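PDB 5E7T: minor structural protein 4 from Lactococcus phage Tuc2009, which probably serves as a structural component of the phage baseplate, pairing an immunoglobulin-like domain with a C-terminal hairpin that joins Minor structural protein 5. Local coordinates for residues V61-G71 against L82-F91; V106-V114 against S121-G129. All coordinates share one frame; numbering follows the deposited sequence.

Contact 1: V61-G71 against L82-F91; sequences VELPSVYAMAG and LINGTEIMRF
The sulfur of Met69 lies against the terminal methyl of Met89, Met69 SD 4.0 Å from Met89 CE, as the two side chains slide past each other in opposite directions. Met69 starts with its CG wedged between the backbone N and the carbonyl carbon (chi1 73°), and this turn sends its methyl to the hairpin 82-91, where CE lies 3.9 Å from Leu82 CG and 3.8 Å from Asn84 CB. Met89 is bent at its last torsion (chi3 -77°). The bend carries CE to Tyr67 CB at 4.1 Å, while Met89 SD rests 3.9 Å from Leu63 CD1. Further along the strand, Phe91 takes its neighbours at the ring edge: Val61 CG1 approaches CE2 in the ring plane at 3.8 Å, and Leu63 CD1 meets CZ at 3.9 Å. Segments 61-63 and 87-91 run 141° apart with their axes 11.2 Å from each other, so they meet through side chains that fill the core of the immunoglobulin-like domain. The type II' turn from Asn84 to Glu87 reverses the hairpin. Glu87 packs its CB against Met69 SD, but its carboxylate is hydrogen-bonded to Tyr22 of strand 17-24. Since no hydrogen bond links the two segments, the contact depends on shape and on the burial of methyl, thioether and aromatic surface.

Contact 2: V106-V114 against S121-G129; sequences VKPPTNLIV and SAKISWENG
Trp126 and Pro109 come together because the tryptophan's CG is tucked between its backbone N and carbonyl carbon (chi1 58°), which sets the indole beside the proline ring; the two point the same way, and Pro109 CB reaches Trp126 CD1 at 3.6 Å from an oblique direction. Ile124 holds CG1 opposite its own N (chi1 177°), and its end then swings across to the other segment. There Ile124 CD1 meets Leu112 CD2 at 3.9 Å and Val114 CG1 at 4.1 Å. Leu112 uses both branches, since its CD1 also lies 4.1 Å from Trp126 CB, so one leucine bridges the isoleucine and the base of the tryptophan. The backbones beneath form an antiparallel hairpin of strands 113-115 and 122-125. Ile113 and Ser125 are its hydrogen-bonded pair: Ile113 N gives a bond of 2.9 Å to Ser125 O, nearly straight at 162°, and Ser125 N returns one of 3.1 Å to Ile113 O. Val114 and Ile124 follow as a non-hydrogen-bonded pair, with their side chains on the same face. The run of sequence resembles the first two strands of a fibronectin type III domain, and the pairing is consistent with that. Before the ladder the chain kinks through an inverse gamma turn centred on Asn111, yet the segments stay joined, as Thr110 N donates to Glu127 O at 2.8 Å. Lys123 turns its ammonium to Asp116 in a salt bridge. Strand 122-125 also pairs in an antiparallel ladder with a strand of Minor structural protein 5, carrying the sheet across the interface, and Tyr231 of that chain meets the Trp126 ring edge-to-face.

The two contacts follow one another along the chain: contact 1 is complete before contact 2 begins, and strand 98-103 lies between them. Their centres are 29 Å apart, their nearest atoms about 7 Å. Contact 1 joins strand 58-63 and the loop after it to strands 79-84 and 87-94; the three strands belong to one eight-stranded antiparallel sheet. The contact's centre lies about 8 Å from that of the chain. Contact 2 belongs to a separate two-stranded sheet, about 23 Å from the chain's centre. The protein thus combines a compact domain, held by its own core, with a projecting C-terminal hairpin whose sheet is continued by Minor structural protein 5, consistent with a role in assembly.

Contact 1: V61-G71 against L82-F91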
ATOM      1  N   VAL A  61      10.798  -7.095 -34.535  1.00 58.95           N
ATOM      2  CA  VAL A  61      12.080  -6.865 -33.890  1.00 57.20           C
ATOM      3  C   VAL A  61      13.178  -6.925 -34.946  1.00 62.49           C
ATOM      4  O   VAL A  61      13.525  -8.009 -35.408  1.00 63.31           O
ATOM      5  CB  VAL A  61      12.300  -7.868 -32.736  1.00 59.20           C
ATOM      6  CG1 VAL A  61      13.552  -7.522 -31.945  1.00 59.33           C
ATOM      7  CG2 VAL A  61      11.085  -7.940 -31.818  1.00 57.59           C
ATOM      8  N   GLU A  62      13.671  -5.757 -35.376  1.00 59.72           N
ATOM      9  CA  GLU A  62      14.744  -5.671 -36.367  1.00 60.27           C
ATOM     10  C   GLU A  62      16.078  -5.621 -35.677  1.00 67.78           C
ATOM     11  O   GLU A  62      16.389  -4.672 -34.931  1.00 67.50           O
ATOM     12  CB  GLU A  62      14.591  -4.465 -37.293  1.00 61.57           C
ATOM     13  CG  GLU A  62      15.665  -4.412 -38.362  1.00 72.11           C
ATOM     14  CD  GLU A  62      15.470  -3.354 -39.424  1.00 99.06           C
ATOM     15  OE1 GLU A  62      14.548  -3.505 -40.258  1.00109.77           O
ATOM     16  OE2 GLU A  62      16.265  -2.388 -39.445  1.00 87.94           O
ATOM     17  N   LEU A  63      16.881  -6.645 -35.959  1.00 66.42           N
ATOM     18  CA  LEU A  63      18.230  -6.813 -35.434  1.00 67.01           C
ATOM     19  C   LEU A  63      19.247  -6.670 -36.563  1.00 76.80           C
ATOM     20  O   LEU A  63      18.916  -6.976 -37.717  1.00 77.44           O
ATOM     21  CB  LEU A  63      18.358  -8.213 -34.817  1.00 65.97           C
ATOM     22  CG  LEU A  63      17.530  -8.466 -33.585  1.00 68.66           C
ATOM     23  CD1 LEU A  63      17.238  -9.928 -33.449  1.00 68.52           C
ATOM     24  CD2 LEU A  63      18.167  -7.826 -32.321  1.00 68.39           C
ATOM     25  N   PRO A  64      20.504  -6.267 -36.270  1.00 77.05           N
ATOM     26  CA  PRO A  64      21.509  -6.202 -37.343  1.00 78.81           C
ATOM     27  C   PRO A  64      21.674  -7.562 -38.035  1.00 83.38           C
ATOM     28  O   PRO A  64      21.631  -8.610 -37.368  1.00 81.83           O
ATOM     29  CB  PRO A  64      22.780  -5.762 -36.607  1.00 81.10           C
ATOM     30  CG  PRO A  64      22.283  -5.051 -35.381  1.00 84.42           C
ATOM     31  CD  PRO A  64      21.089  -5.862 -34.972  1.00 78.89           C
ATOM     32  N   SER A  65      21.798  -7.526 -39.389  1.00 80.64           N
ATOM     33  CA  SER A  65      21.938  -8.675 -40.290  1.00 80.62           C
ATOM     34  C   SER A  65      22.996  -9.694 -39.844  1.00 83.19           C
ATOM     35  O   SER A  65      22.857 -10.885 -40.116  1.00 82.32           O
ATOM     36  CB  SER A  65      22.226  -8.194 -41.709  1.00 86.14           C
ATOM     37  OG  SER A  65      21.037  -7.866 -42.412  1.00 96.84           O
ATOM     38  N   VAL A  66      24.036  -9.221 -39.147  1.00 79.18           N
ATOM     39  CA  VAL A  66      25.129 -10.031 -38.619  1.00 79.15           C
ATOM     40  C   VAL A  66      24.620 -11.073 -37.572  1.00 84.12           C
ATOM     41  O   VAL A  66      25.194 -12.161 -37.484  1.00 85.39           O
ATOM     42  CB  VAL A  66      26.291  -9.124 -38.110  1.00 82.48           C
ATOM     43  CG1 VAL A  66      25.802  -8.009 -37.180  1.00 81.09           C
ATOM     44  CG2 VAL A  66      27.423  -9.926 -37.479  1.00 82.31           C
ATOM     45  N   TYR A  67      23.523 -10.776 -36.843  1.00 79.62           N
ATOM     46  CA  TYR A  67      22.961 -11.707 -35.857  1.00 78.74           C
ATOM     47  C   TYR A  67      22.081 -12.793 -36.450  1.00 80.30           C
ATOM     48  O   TYR A  67      21.777 -13.760 -35.762  1.00 80.01           O
ATOM     49  CB  TYR A  67      22.211 -10.966 -34.746  1.00 79.99           C
ATOM     50  CG  TYR A  67      23.095 -10.001 -33.999  1.00 84.60           C
ATOM     51  CD1 TYR A  67      24.117 -10.456 -33.170  1.00 87.33           C
ATOM     52  CD2 TYR A  67      22.931  -8.628 -34.137  1.00 86.35           C
ATOM     53  CE1 TYR A  67      24.974  -9.569 -32.523  1.00 89.76           C
ATOM     54  CE2 TYR A  67      23.766  -7.729 -33.476  1.00 88.08           C
ATOM     55  CZ  TYR A  67      24.794  -8.203 -32.677  1.00 98.53           C
ATOM     56  OH  TYR A  67      25.618  -7.309 -32.030  1.00103.10           O
ATOM     57  N   ALA A  68      21.691 -12.650 -37.714  1.00 76.19           N
ATOM     58  CA  ALA A  68      20.823 -13.588 -38.417  1.00 76.20           C
ATOM     59  C   ALA A  68      21.158 -15.042 -38.197  1.00 80.92           C
ATOM     60  O   ALA A  68      22.256 -15.494 -38.517  1.00 82.45           O
ATOM     61  CB  ALA A  68      20.793 -13.276 -39.899  1.00 78.07           C
ATOM     62  N   MET A  69      20.219 -15.766 -37.609  1.00 76.48           N
ATOM     63  CA  MET A  69      20.400 -17.178 -37.378  1.00 77.00           C
ATOM     64  C   MET A  69      19.132 -17.951 -37.579  1.00 81.46           C
ATOM     65  O   MET A  69      18.035 -17.393 -37.530  1.00 79.28           O
ATOM     66  CB  MET A  69      21.042 -17.465 -36.023  1.00 79.11           C
ATOM     67  CG  MET A  69      20.146 -17.246 -34.846  1.00 81.99           C
ATOM     68  SD  MET A  69      21.026 -17.672 -33.332  1.00 86.12           S
ATOM     69  CE  MET A  69      19.742 -18.328 -32.447  1.00 81.88           C
ATOM     70  N   ALA A  70      19.308 -19.252 -37.832  1.00 80.93           N
ATOM     71  CA  ALA A  70      18.263 -20.244 -38.033  1.00 81.59           C
ATOM     72  C   ALA A  70      17.820 -20.719 -36.653  1.00 86.44           C
ATOM     73  O   ALA A  70      18.146 -20.088 -35.644  1.00 86.08           O
ATOM     74  CB  ALA A  70      18.850 -21.412 -38.807  1.00 84.08           C
ATOM     75  N   GLY A  71      17.094 -21.828 -36.605  1.00 83.34           N
ATOM     76  CA  GLY A  71      16.729 -22.410 -35.326  1.00 81.78           C
ATOM     77  C   GLY A  71      15.273 -22.521 -34.971  1.00 83.17           C
ATOM     78  O   GLY A  71      14.410 -21.830 -35.519  1.00 84.66           O
ATOM     79  N   LEU A  82      14.877 -18.243 -29.574  1.00 60.60           N
ATOM     80  CA  LEU A  82      15.253 -18.711 -30.906  1.00 61.94           C
ATOM     81  C   LEU A  82      16.487 -19.589 -30.647  1.00 64.50           C
ATOM     82  O   LEU A  82      17.555 -19.063 -30.351  1.00 64.05           O
ATOM     83  CB  LEU A  82      15.498 -17.508 -31.870  1.00 62.50           C
ATOM     84  CG  LEU A  82      16.010 -17.738 -33.313  1.00 69.04           C
ATOM     85  CD1 LEU A  82      15.230 -18.826 -34.063  1.00 70.79           C
ATOM     86  CD2 LEU A  82      15.918 -16.472 -34.108  1.00 70.76           C
ATOM     87  N   ILE A  83      16.285 -20.926 -30.585  1.00 59.71           N
ATOM     88  CA  ILE A  83      17.333 -21.887 -30.238  1.00 59.08           C
ATOM     89  C   ILE A  83      17.947 -22.500 -31.465  1.00 65.26           C
ATOM     90  O   ILE A  83      17.235 -23.184 -32.198  1.00 68.35           O
ATOM     91  CB  ILE A  83      16.836 -22.998 -29.259  1.00 61.31           C
ATOM     92  CG1 ILE A  83      15.831 -22.456 -28.207  1.00 60.16           C
ATOM     93  CG2 ILE A  83      18.028 -23.690 -28.598  1.00 61.94           C
ATOM     94  CD1 ILE A  83      15.293 -23.480 -27.203  1.00 58.51           C
ATOM     95  N   ASN A  84      19.266 -22.298 -31.675  1.00 60.02           N
ATOM     96  CA  ASN A  84      20.032 -22.882 -32.780  1.00 60.97           C
ATOM     97  C   ASN A  84      21.224 -23.608 -32.179  1.00 66.36           C
ATOM     98  O   ASN A  84      22.262 -23.005 -31.893  1.00 66.89           O
ATOM     99  CB  ASN A  84      20.463 -21.822 -33.801  1.00 63.32           C
ATOM    100  CG  ASN A  84      21.398 -22.320 -34.885  1.00 92.81           C
ATOM    101  OD1 ASN A  84      21.260 -23.427 -35.430  1.00 86.77           O
ATOM    102  ND2 ASN A  84      22.383 -21.501 -35.209  1.00 88.78           N
ATOM    103  N   GLY A  85      21.031 -24.892 -31.920  1.00 63.00           N
ATOM    104  CA  GLY A  85      22.036 -25.720 -31.281  1.00 62.63           C
ATOM    105  C   GLY A  85      22.303 -25.270 -29.861  1.00 66.76           C
ATOM    106  O   GLY A  85      21.455 -25.423 -28.963  1.00 66.51           O
ATOM    107  N   THR A  86      23.466 -24.622 -29.710  1.00 62.34           N
ATOM    108  CA  THR A  86      24.122 -24.098 -28.509  1.00 59.89           C
ATOM    109  C   THR A  86      23.752 -22.626 -28.242  1.00 64.45           C
ATOM    110  O   THR A  86      23.894 -22.149 -27.110  1.00 64.17           O
ATOM    111  CB  THR A  86      25.629 -24.269 -28.797  1.00 60.67           C
ATOM    112  OG1 THR A  86      26.250 -25.038 -27.782  1.00 68.29           O
ATOM    113  CG2 THR A  86      26.372 -22.972 -29.041  1.00 48.45           C
ATOM    114  N   GLU A  87      23.329 -21.902 -29.317  1.00 60.00           N
ATOM    115  CA  GLU A  87      23.020 -20.477 -29.334  1.00 57.23           C
ATOM    116  C   GLU A  87      21.591 -20.215 -29.045  1.00 61.50           C
ATOM    117  O   GLU A  87      20.723 -20.875 -29.603  1.00 61.41           O
ATOM    118  CB  GLU A  87      23.298 -19.891 -30.716  1.00 58.62           C
ATOM    119  CG  GLU A  87      24.743 -19.849 -31.137  1.00 64.16           C
ATOM    120  CD  GLU A  87      24.867 -19.364 -32.563  1.00 93.92           C
ATOM    121  OE1 GLU A  87      24.717 -20.200 -33.481  1.00 96.21           O
ATOM    122  OE2 GLU A  87      25.019 -18.137 -32.764  1.00 93.52           O
ATOM    123  N   ILE A  88      21.336 -19.188 -28.236  1.00 59.21           N
ATOM    124  CA  ILE A  88      19.998 -18.723 -27.919  1.00 58.53           C
ATOM    125  C   ILE A  88      19.907 -17.229 -28.051  1.00 63.96           C
ATOM    126  O   ILE A  88      20.782 -16.498 -27.595  1.00 63.04           O
ATOM    127  CB  ILE A  88      19.450 -19.237 -26.560  1.00 60.26           C
ATOM    128  CG1 ILE A  88      18.845 -20.605 -26.769  1.00 60.64           C
ATOM    129  CG2 ILE A  88      18.371 -18.300 -25.994  1.00 60.12           C
ATOM    130  CD1 ILE A  88      18.364 -21.167 -25.658  1.00 67.99           C
ATOM    131  N   MET A  89      18.833 -16.788 -28.687  1.00 62.68           N
ATOM    132  CA  MET A  89      18.480 -15.395 -28.802  1.00 62.95           C
ATOM    133  C   MET A  89      17.159 -15.318 -28.077  1.00 65.39           C
ATOM    134  O   MET A  89      16.212 -16.041 -28.418  1.00 65.73           O
ATOM    135  CB  MET A  89      18.369 -14.976 -30.244  1.00 66.56           C
ATOM    136  CG  MET A  89      18.645 -13.550 -30.417  1.00 71.63           C
ATOM    137  SD  MET A  89      18.852 -13.195 -32.152  1.00 79.01           S
ATOM    138  CE  MET A  89      20.558 -13.840 -32.416  1.00 76.84           C
ATOM    139  N   ARG A  90      17.150 -14.541 -26.990  1.00 59.16           N
ATOM    140  CA  ARG A  90      16.033 -14.410 -26.078  1.00 57.45           C
ATOM    141  C   ARG A  90      15.356 -13.048 -26.271  1.00 63.10           C
ATOM    142  O   ARG A  90      16.046 -12.027 -26.313  1.00 64.44           O
ATOM    143  CB  ARG A  90      16.574 -14.568 -24.652  1.00 53.84           C
ATOM    144  CG  ARG A  90      15.504 -14.736 -23.613  1.00 58.65           C
ATOM    145  CD  ARG A  90      15.968 -14.299 -22.245  1.00 62.88           C
ATOM    146  NE  ARG A  90      14.886 -14.491 -21.290  1.00 66.48           N
ATOM    147  CZ  ARG A  90      14.838 -13.972 -20.072  1.00 71.67           C
ATOM    148  NH1 ARG A  90      15.806 -13.186 -19.644  1.00 44.62           N
ATOM    149  NH2 ARG A  90      13.793 -14.205 -19.288  1.00 70.16           N
ATOM    150  N   PHE A  91      14.009 -13.036 -26.387  1.00 58.05           N
ATOM    151  CA  PHE A  91      13.184 -11.837 -26.588  1.00 55.85           C
ATOM    152  C   PHE A  91      12.223 -11.721 -25.420  1.00 58.26           C
ATOM    153  O   PHE A  91      11.388 -12.590 -25.243  1.00 57.72           O
ATOM    154  CB  PHE A  91      12.406 -11.947 -27.914  1.00 57.11           C
ATOM    155  CG  PHE A  91      13.281 -12.074 -29.145  1.00 58.81           C
ATOM    156  CD1 PHE A  91      13.896 -13.285 -29.465  1.00 60.74           C
ATOM    157  CD2 PHE A  91      13.486 -10.987 -29.989  1.00 60.55           C
ATOM    158  CE1 PHE A  91      14.718 -13.394 -30.588  1.00 61.81           C
ATOM    159  CE2 PHE A  91      14.313 -11.100 -31.113  1.00 63.36           C
ATOM    160  CZ  PHE A  91      14.917 -12.305 -31.405  1.00 61.42           C
TER

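Contact 2: V106-V114 against S121-G129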
ATOM      1  N   VAL A 106       8.031 -14.217 -45.074  1.00 73.54           N
ATOM      2  CA  VAL A 106       7.293 -13.465 -46.096  1.00 72.53           C
ATOM      3  C   VAL A 106       7.374 -12.006 -45.680  1.00 76.15           C
ATOM      4  O   VAL A 106       6.765 -11.601 -44.687  1.00 75.91           O
ATOM      5  CB  VAL A 106       5.857 -13.959 -46.345  1.00 74.71           C
ATOM      6  CG1 VAL A 106       5.296 -13.354 -47.619  1.00 74.96           C
ATOM      7  CG2 VAL A 106       5.825 -15.469 -46.430  1.00 75.21           C
ATOM      8  N   LYS A 107       8.219 -11.253 -46.394  1.00 71.94           N
ATOM      9  CA  LYS A 107       8.526  -9.872 -46.078  1.00 70.19           C
ATOM     10  C   LYS A 107       7.798  -8.853 -46.987  1.00 72.86           C
ATOM     11  O   LYS A 107       7.655  -9.060 -48.197  1.00 73.06           O
ATOM     12  CB  LYS A 107      10.060  -9.654 -46.053  1.00 72.86           C
ATOM     13  CG  LYS A 107      10.731 -10.271 -44.811  1.00 87.04           C
ATOM     14  CD  LYS A 107      12.132  -9.706 -44.516  1.00 95.00           C
ATOM     15  CE  LYS A 107      12.678 -10.136 -43.168  1.00 97.95           C
ATOM     16  NZ  LYS A 107      14.108  -9.752 -43.000  1.00103.68           N
ATOM     17  N   PRO A 108       7.357  -7.730 -46.385  1.00 67.88           N
ATOM     18  CA  PRO A 108       6.595  -6.730 -47.143  1.00 67.52           C
ATOM     19  C   PRO A 108       7.327  -6.036 -48.281  1.00 72.62           C
ATOM     20  O   PRO A 108       8.502  -5.717 -48.112  1.00 73.52           O
ATOM     21  CB  PRO A 108       6.182  -5.705 -46.082  1.00 67.99           C
ATOM     22  CG  PRO A 108       6.895  -6.027 -44.880  1.00 71.45           C
ATOM     23  CD  PRO A 108       7.396  -7.404 -44.946  1.00 67.97           C
ATOM     24  N   PRO A 109       6.619  -5.730 -49.404  1.00 68.59           N
ATOM     25  CA  PRO A 109       7.249  -5.022 -50.536  1.00 69.67           C
ATOM     26  C   PRO A 109       7.887  -3.673 -50.162  1.00 77.48           C
ATOM     27  O   PRO A 109       7.602  -3.175 -49.070  1.00 76.39           O
ATOM     28  CB  PRO A 109       6.102  -4.889 -51.535  1.00 71.30           C
ATOM     29  CG  PRO A 109       5.217  -6.026 -51.213  1.00 75.32           C
ATOM     30  CD  PRO A 109       5.226  -6.080 -49.726  1.00 69.71           C
ATOM     31  N   THR A 110       8.759  -3.083 -51.036  1.00 78.00           N
ATOM     32  CA  THR A 110       9.512  -1.909 -50.606  1.00 79.26           C
ATOM     33  C   THR A 110       9.438  -0.615 -51.428  1.00 86.53           C
ATOM     34  O   THR A 110       9.048   0.419 -50.867  1.00 89.29           O
ATOM     35  CB  THR A 110      11.001  -2.274 -50.442  1.00 90.14           C
ATOM     36  OG1 THR A 110      11.097  -3.452 -49.657  1.00 90.41           O
ATOM     37  CG2 THR A 110      11.813  -1.175 -49.747  1.00 91.69           C
ATOM     38  N   ASN A 111       9.974  -0.578 -52.626  1.00 81.54           N
ATOM     39  CA  ASN A 111      10.053   0.735 -53.234  1.00 81.29           C
ATOM     40  C   ASN A 111       8.824   1.043 -54.033  1.00 83.79           C
ATOM     41  O   ASN A 111       8.811   0.887 -55.259  1.00 86.38           O
ATOM     42  CB  ASN A 111      11.360   0.900 -54.012  1.00 86.44           C
ATOM     43  CG  ASN A 111      12.574   0.843 -53.096  1.00113.67           C
ATOM     44  OD1 ASN A 111      13.118  -0.230 -52.774  1.00 96.25           O
ATOM     45  ND2 ASN A 111      12.991   2.001 -52.607  1.00111.69           N
ATOM     46  N   LEU A 112       7.765   1.467 -53.329  1.00 75.29           N
ATOM     47  CA  LEU A 112       6.498   1.776 -53.978  1.00 73.78           C
ATOM     48  C   LEU A 112       6.592   3.058 -54.795  1.00 78.90           C
ATOM     49  O   LEU A 112       6.989   4.098 -54.264  1.00 78.55           O
ATOM     50  CB  LEU A 112       5.351   1.823 -52.956  1.00 71.48           C
ATOM     51  CG  LEU A 112       4.681   0.487 -52.633  1.00 73.42           C
ATOM     52  CD1 LEU A 112       5.527  -0.350 -51.720  1.00 72.47           C
ATOM     53  CD2 LEU A 112       3.355   0.705 -51.981  1.00 72.70           C
ATOM     54  N   ILE A 113       6.315   2.964 -56.103  1.00 76.67           N
ATOM     55  CA  ILE A 113       6.384   4.122 -56.996  1.00 78.19           C
ATOM     56  C   ILE A 113       5.096   4.225 -57.766  1.00 84.49           C
ATOM     57  O   ILE A 113       4.679   3.253 -58.398  1.00 85.89           O
ATOM     58  CB  ILE A 113       7.612   4.113 -57.982  1.00 83.21           C
ATOM     59  CG1 ILE A 113       8.983   3.832 -57.297  1.00 84.76           C
ATOM     60  CG2 ILE A 113       7.689   5.401 -58.819  1.00 84.72           C
ATOM     61  CD1 ILE A 113       9.579   4.952 -56.311  1.00 98.77           C
ATOM     62  N   VAL A 114       4.492   5.413 -57.766  1.00 81.45           N
ATOM     63  CA  VAL A 114       3.293   5.677 -58.564  1.00 81.98           C
ATOM     64  C   VAL A 114       3.723   6.381 -59.855  1.00 87.58           C
ATOM     65  O   VAL A 114       4.360   7.435 -59.813  1.00 88.46           O
ATOM     66  CB  VAL A 114       2.171   6.413 -57.802  1.00 85.22           C
ATOM     67  CG1 VAL A 114       1.326   5.423 -57.015  1.00 83.75           C
ATOM     68  CG2 VAL A 114       2.751   7.481 -56.874  1.00 85.56           C
ATOM     69  N   SER A 121      -6.713   6.798 -63.707  1.00 74.54           N
ATOM     70  CA  SER A 121      -5.835   5.669 -63.368  1.00 73.31           C
ATOM     71  C   SER A 121      -4.426   6.042 -62.867  1.00 73.30           C
ATOM     72  O   SER A 121      -4.033   7.208 -62.920  1.00 72.52           O
ATOM     73  CB  SER A 121      -5.688   4.768 -64.592  1.00 79.62           C
ATOM     74  OG  SER A 121      -4.957   5.425 -65.618  1.00 91.99           O
ATOM     75  N   ALA A 122      -3.650   5.020 -62.436  1.00 67.47           N
ATOM     76  CA  ALA A 122      -2.242   5.107 -62.014  1.00 66.89           C
ATOM     77  C   ALA A 122      -1.636   3.710 -61.988  1.00 71.98           C
ATOM     78  O   ALA A 122      -2.374   2.724 -61.940  1.00 71.58           O
ATOM     79  CB  ALA A 122      -2.107   5.762 -60.649  1.00 66.04           C
ATOM     80  N   LYS A 123      -0.302   3.619 -62.051  1.00 69.42           N
ATOM     81  CA  LYS A 123       0.410   2.349 -62.043  1.00 70.04           C
ATOM     82  C   LYS A 123       1.247   2.293 -60.792  1.00 75.23           C
ATOM     83  O   LYS A 123       2.007   3.222 -60.496  1.00 76.02           O
ATOM     84  CB  LYS A 123       1.282   2.189 -63.306  1.00 74.64           C
ATOM     85  CG  LYS A 123       1.823   0.773 -63.522  1.00 92.50           C
ATOM     86  CD  LYS A 123       2.367   0.545 -64.927  1.00106.07           C
ATOM     87  CE  LYS A 123       3.872   0.672 -64.990  1.00126.95           C
ATOM     88  NZ  LYS A 123       4.318   2.094 -65.000  1.00142.02           N
ATOM     89  N   ILE A 124       1.074   1.226 -60.028  1.00 71.08           N
ATOM     90  CA  ILE A 124       1.821   1.040 -58.799  1.00 69.84           C
ATOM     91  C   ILE A 124       2.835  -0.047 -59.064  1.00 76.03           C
ATOM     92  O   ILE A 124       2.469  -1.090 -59.603  1.00 78.34           O
ATOM     93  CB  ILE A 124       0.913   0.798 -57.552  1.00 70.80           C
ATOM     94  CG1 ILE A 124       1.735   0.521 -56.269  1.00 69.93           C
ATOM     95  CG2 ILE A 124      -0.127  -0.302 -57.787  1.00 71.76           C
ATOM     96  CD1 ILE A 124       2.522   1.722 -55.689  1.00 75.16           C
ATOM     97  N   SER A 125       4.113   0.231 -58.763  1.00 70.37           N
ATOM     98  CA  SER A 125       5.227  -0.695 -58.948  1.00 69.77           C
ATOM     99  C   SER A 125       5.987  -0.790 -57.632  1.00 72.29           C
ATOM    100  O   SER A 125       5.973   0.158 -56.843  1.00 72.78           O
ATOM    101  CB  SER A 125       6.141  -0.202 -60.057  1.00 73.94           C
ATOM    102  OG  SER A 125       5.385   0.220 -61.181  1.00 86.97           O
ATOM    103  N   TRP A 126       6.612  -1.931 -57.363  1.00 67.13           N
ATOM    104  CA  TRP A 126       7.338  -2.135 -56.116  1.00 66.41           C
ATOM    105  C   TRP A 126       8.509  -3.120 -56.317  1.00 73.55           C
ATOM    106  O   TRP A 126       8.761  -3.572 -57.443  1.00 73.89           O
ATOM    107  CB  TRP A 126       6.360  -2.612 -55.007  1.00 63.74           C
ATOM    108  CG  TRP A 126       5.633  -3.880 -55.367  1.00 64.91           C
ATOM    109  CD1 TRP A 126       6.046  -5.154 -55.118  1.00 68.03           C
ATOM    110  CD2 TRP A 126       4.437  -3.991 -56.156  1.00 65.07           C
ATOM    111  NE1 TRP A 126       5.197  -6.052 -55.717  1.00 68.33           N
ATOM    112  CE2 TRP A 126       4.181  -5.368 -56.333  1.00 69.73           C
ATOM    113  CE3 TRP A 126       3.538  -3.058 -56.706  1.00 66.15           C
ATOM    114  CZ2 TRP A 126       3.055  -5.839 -57.019  1.00 69.68           C
ATOM    115  CZ3 TRP A 126       2.444  -3.522 -57.421  1.00 68.24           C
ATOM    116  CH2 TRP A 126       2.207  -4.897 -57.568  1.00 69.70           C
ATOM    117  N   GLU A 127       9.212  -3.446 -55.215  1.00 71.55           N
ATOM    118  CA  GLU A 127      10.332  -4.391 -55.176  1.00 73.63           C
ATOM    119  C   GLU A 127      10.120  -5.371 -53.986  1.00 80.09           C
ATOM    120  O   GLU A 127       9.740  -4.917 -52.909  1.00 79.05           O
ATOM    121  CB  GLU A 127      11.662  -3.630 -54.968  1.00 75.38           C
ATOM    122  CG  GLU A 127      12.001  -2.564 -56.000  1.00 87.04           C
ATOM    123  CD  GLU A 127      13.270  -1.767 -55.751  1.00112.37           C
ATOM    124  OE1 GLU A 127      14.192  -2.287 -55.077  1.00106.98           O
ATOM    125  OE2 GLU A 127      13.356  -0.629 -56.269  1.00111.78           O
ATOM    126  N   ASN A 128      10.398  -6.685 -54.165  1.00 79.19           N
ATOM    127  CA  ASN A 128      10.261  -7.714 -53.118  1.00 79.41           C
ATOM    128  C   ASN A 128      11.191  -7.436 -51.914  1.00 86.01           C
ATOM    129  O   ASN A 128      12.349  -7.047 -52.109  1.00 87.54           O
ATOM    130  CB  ASN A 128      10.554  -9.102 -53.704  1.00 82.19           C
ATOM    131  CG  ASN A 128      10.303 -10.269 -52.768  1.00111.43           C
ATOM    132  OD1 ASN A 128      11.107 -10.583 -51.874  1.00105.76           O
ATOM    133  ND2 ASN A 128       9.218 -10.991 -53.007  1.00104.17           N
ATOM    134  N   GLY A 129      10.677  -7.660 -50.698  1.00 81.34           N
ATOM    135  CA  GLY A 129      11.408  -7.450 -49.448  1.00100.58           C
ATOM    136  C   GLY A 129      12.642  -8.315 -49.275  1.00126.13           C
ATOM    137  O   GLY A 129      12.550  -9.539 -49.161  1.00 92.96           O
TER